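PDB 1JAK: beta-N-acetylhexosaminidase from Streptomyces plicatus, which hydrolyses terminal N-acetylhexosamine residues from glycoconjugates, as a family 20 glycoside hydrolase that works by substrate-assisted catalysis. Local coordinates for residues L400-T405 with S413-V418. Residues are numbered along the deposited sequence; the frame is centred on the assembly and turned at random.
Sequences LDMKYT and SWAGYV. With IFG ((2R,3R,4S,5R)-2-acetamido-3,4-dihydroxy-5-hydroxymethyl-piperidine), chain F.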
# COMPACT_ATOMS: atom_id res chain seq x y z
N LEU A 400 -5.73 -2.63 8.81
CA LEU A 400 -7.06 -2.32 8.30
C LEU A 400 -8.12 -3.41 8.49
O LEU A 400 -9.30 -3.16 8.26
CB LEU A 400 -6.97 -1.92 6.83
CG LEU A 400 -6.03 -0.73 6.58
CD1 LEU A 400 -5.80 -0.56 5.08
CD2 LEU A 400 -6.63 0.55 7.17
N ASP A 401 -7.70 -4.60 8.91
CA ASP A 401 -8.65 -5.68 9.15
C ASP A 401 -9.20 -5.61 10.57
O ASP A 401 -10.12 -6.35 10.92
CB ASP A 401 -7.97 -7.04 8.94
CG ASP A 401 -6.84 -7.29 9.93
OD1 ASP A 401 -5.99 -6.40 10.08
OD2 ASP A 401 -6.81 -8.37 10.55
N MET A 402 -8.65 -4.72 11.39
CA MET A 402 -9.12 -4.61 12.77
C MET A 402 -10.44 -3.84 12.87
O MET A 402 -10.62 -2.81 12.22
CB MET A 402 -8.06 -3.94 13.65
CG MET A 402 -7.93 -4.55 15.05
SD MET A 402 -7.48 -6.31 15.02
CE MET A 402 -5.87 -6.23 14.21
N LYS A 403 -11.36 -4.37 13.67
CA LYS A 403 -12.66 -3.74 13.86
C LYS A 403 -12.57 -2.32 14.40
O LYS A 403 -11.67 -2.01 15.19
CB LYS A 403 -13.52 -4.58 14.81
CG LYS A 403 -13.93 -5.93 14.26
CD LYS A 403 -14.82 -6.66 15.26
CE LYS A 403 -15.24 -8.03 14.73
NZ LYS A 403 -16.12 -8.74 15.70
N TYR A 404 -13.51 -1.48 13.99
CA TYR A 404 -13.57 -0.09 14.45
C TYR A 404 -14.12 -0.08 15.87
O TYR A 404 -13.67 0.69 16.72
CB TYR A 404 -14.50 0.72 13.56
CG TYR A 404 -14.11 0.76 12.11
CD1 TYR A 404 -13.09 1.60 11.66
CD2 TYR A 404 -14.78 -0.02 11.17
CE1 TYR A 404 -12.76 1.67 10.31
CE2 TYR A 404 -14.45 0.03 9.82
CZ TYR A 404 -13.44 0.88 9.40
OH TYR A 404 -13.14 0.97 8.06
N THR A 405 -15.12 -0.92 16.09
CA THR A 405 -15.78 -1.05 17.39
C THR A 405 -16.25 -2.49 17.53
O THR A 405 -16.14 -3.28 16.60
CB THR A 405 -17.02 -0.14 17.51
OG1 THR A 405 -18.07 -0.64 16.67
CG2 THR A 405 -16.69 1.29 17.12
N SER A 413 -10.58 -8.59 16.23
CA SER A 413 -10.52 -7.76 17.43
C SER A 413 -9.40 -8.10 18.42
O SER A 413 -9.37 -7.56 19.52
CB SER A 413 -11.86 -7.84 18.16
OG SER A 413 -12.14 -9.19 18.53
N TRP A 414 -8.49 -8.99 18.03
CA TRP A 414 -7.42 -9.39 18.93
C TRP A 414 -6.50 -8.25 19.37
O TRP A 414 -5.90 -8.31 20.44
CB TRP A 414 -6.58 -10.52 18.30
CG TRP A 414 -5.82 -10.10 17.08
CD1 TRP A 414 -6.23 -10.19 15.78
CD2 TRP A 414 -4.51 -9.51 17.06
NE1 TRP A 414 -5.25 -9.69 14.95
CE2 TRP A 414 -4.19 -9.26 15.70
CE3 TRP A 414 -3.59 -9.16 18.05
CZ2 TRP A 414 -2.98 -8.69 15.31
CZ3 TRP A 414 -2.38 -8.58 17.66
CH2 TRP A 414 -2.08 -8.35 16.30
N ALA A 415 -6.39 -7.21 18.54
CA ALA A 415 -5.54 -6.07 18.87
C ALA A 415 -6.38 -4.94 19.44
O ALA A 415 -5.94 -3.78 19.46
CB ALA A 415 -4.79 -5.59 17.62
N GLY A 416 -7.57 -5.28 19.92
CA GLY A 416 -8.46 -4.27 20.47
C GLY A 416 -9.19 -3.63 19.31
O GLY A 416 -9.16 -4.14 18.19
N TYR A 417 -9.86 -2.50 19.56
CA TYR A 417 -10.59 -1.81 18.51
C TYR A 417 -9.77 -0.62 18.03
O TYR A 417 -9.01 -0.03 18.79
CB TYR A 417 -11.95 -1.37 19.04
CG TYR A 417 -12.79 -2.56 19.40
CD1 TYR A 417 -13.13 -3.51 18.44
CD2 TYR A 417 -13.17 -2.81 20.72
CE1 TYR A 417 -13.81 -4.67 18.77
CE2 TYR A 417 -13.86 -3.97 21.07
CZ TYR A 417 -14.17 -4.90 20.08
OH TYR A 417 -14.84 -6.06 20.40
N VAL A 418 -9.93 -0.28 16.75
CA VAL A 418 -9.16 0.82 16.19
C VAL A 418 -10.03 1.77 15.39
O VAL A 418 -10.29 1.54 14.21
CB VAL A 418 -8.03 0.27 15.29
CG1 VAL A 418 -7.18 1.41 14.74
CG2 VAL A 418 -7.16 -0.70 16.09
N1 IFG F . -1.18 -11.55 12.47
C2 IFG F . -0.67 -12.28 11.29
C3 IFG F . -1.49 -12.08 9.95
C4 IFG F . -3.02 -12.00 10.17
C5 IFG F . -3.31 -10.96 11.24
C6 IFG F . -4.78 -10.72 11.55
C7 IFG F . 1.10 -10.61 10.98
C8 IFG F . 2.50 -10.13 10.70
C9 IFG F . -2.62 -11.27 12.58
N2 IFG F . 0.74 -11.92 11.05
O7 IFG F . 0.26 -9.74 11.15
O3 IFG F . -1.19 -13.13 9.05
O4 IFG F . -3.48 -13.28 10.62
O6 IFG F . -4.99 -9.44 12.14
O HOH W 1 -13.53 -10.72 16.79
O HOH W 2 -15.59 -8.00 18.60
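In the loop that follows strand 389-392 of the family 20 alpha/beta barrel, M402 and W414 meet in a Met-aromatic contact beside the inhibitor, an example of a pocket tryptophan packed on one face and hydrogen-bonded at its edge. M402 SD lies over one face of the indole, 4.3 Å from the centroid of its five-membered ring and 21° off the normal. With chi2 (60°) and chi3 (61°) both bent, the methionine chain folds back, bringing CE over the same face near the rim and 3.6 Å from A415 CB. Its CG meets V418 CG2 across the contact. At its edge the indole meets the inhibitor: W414 NE1 donates a nearly straight bond of 2.8 Å to IFG O6, which lies in the ring plane. The same hydroxyl donates a hydrogen bond to D401 OD2 at 2.6 Å, so one residue from each segment grips O6, while E450, Y399 and others bind the inhibitor too. A type I turn from S413 to G416 carries W414; beyond it, V418 N donates a nearly straight bond to K403 O (2.9 Å). M402 O accepts a hydrogen bond from R465 NH1, outside the two segments. K403 runs extended alongside Y417, CB at the ring edge, and T405 C lies over one face of that ring, toward its rim. At the outer end, a water bridges K403 NZ, 3.0 Å away, and Y417 OH, 2.8 Å away.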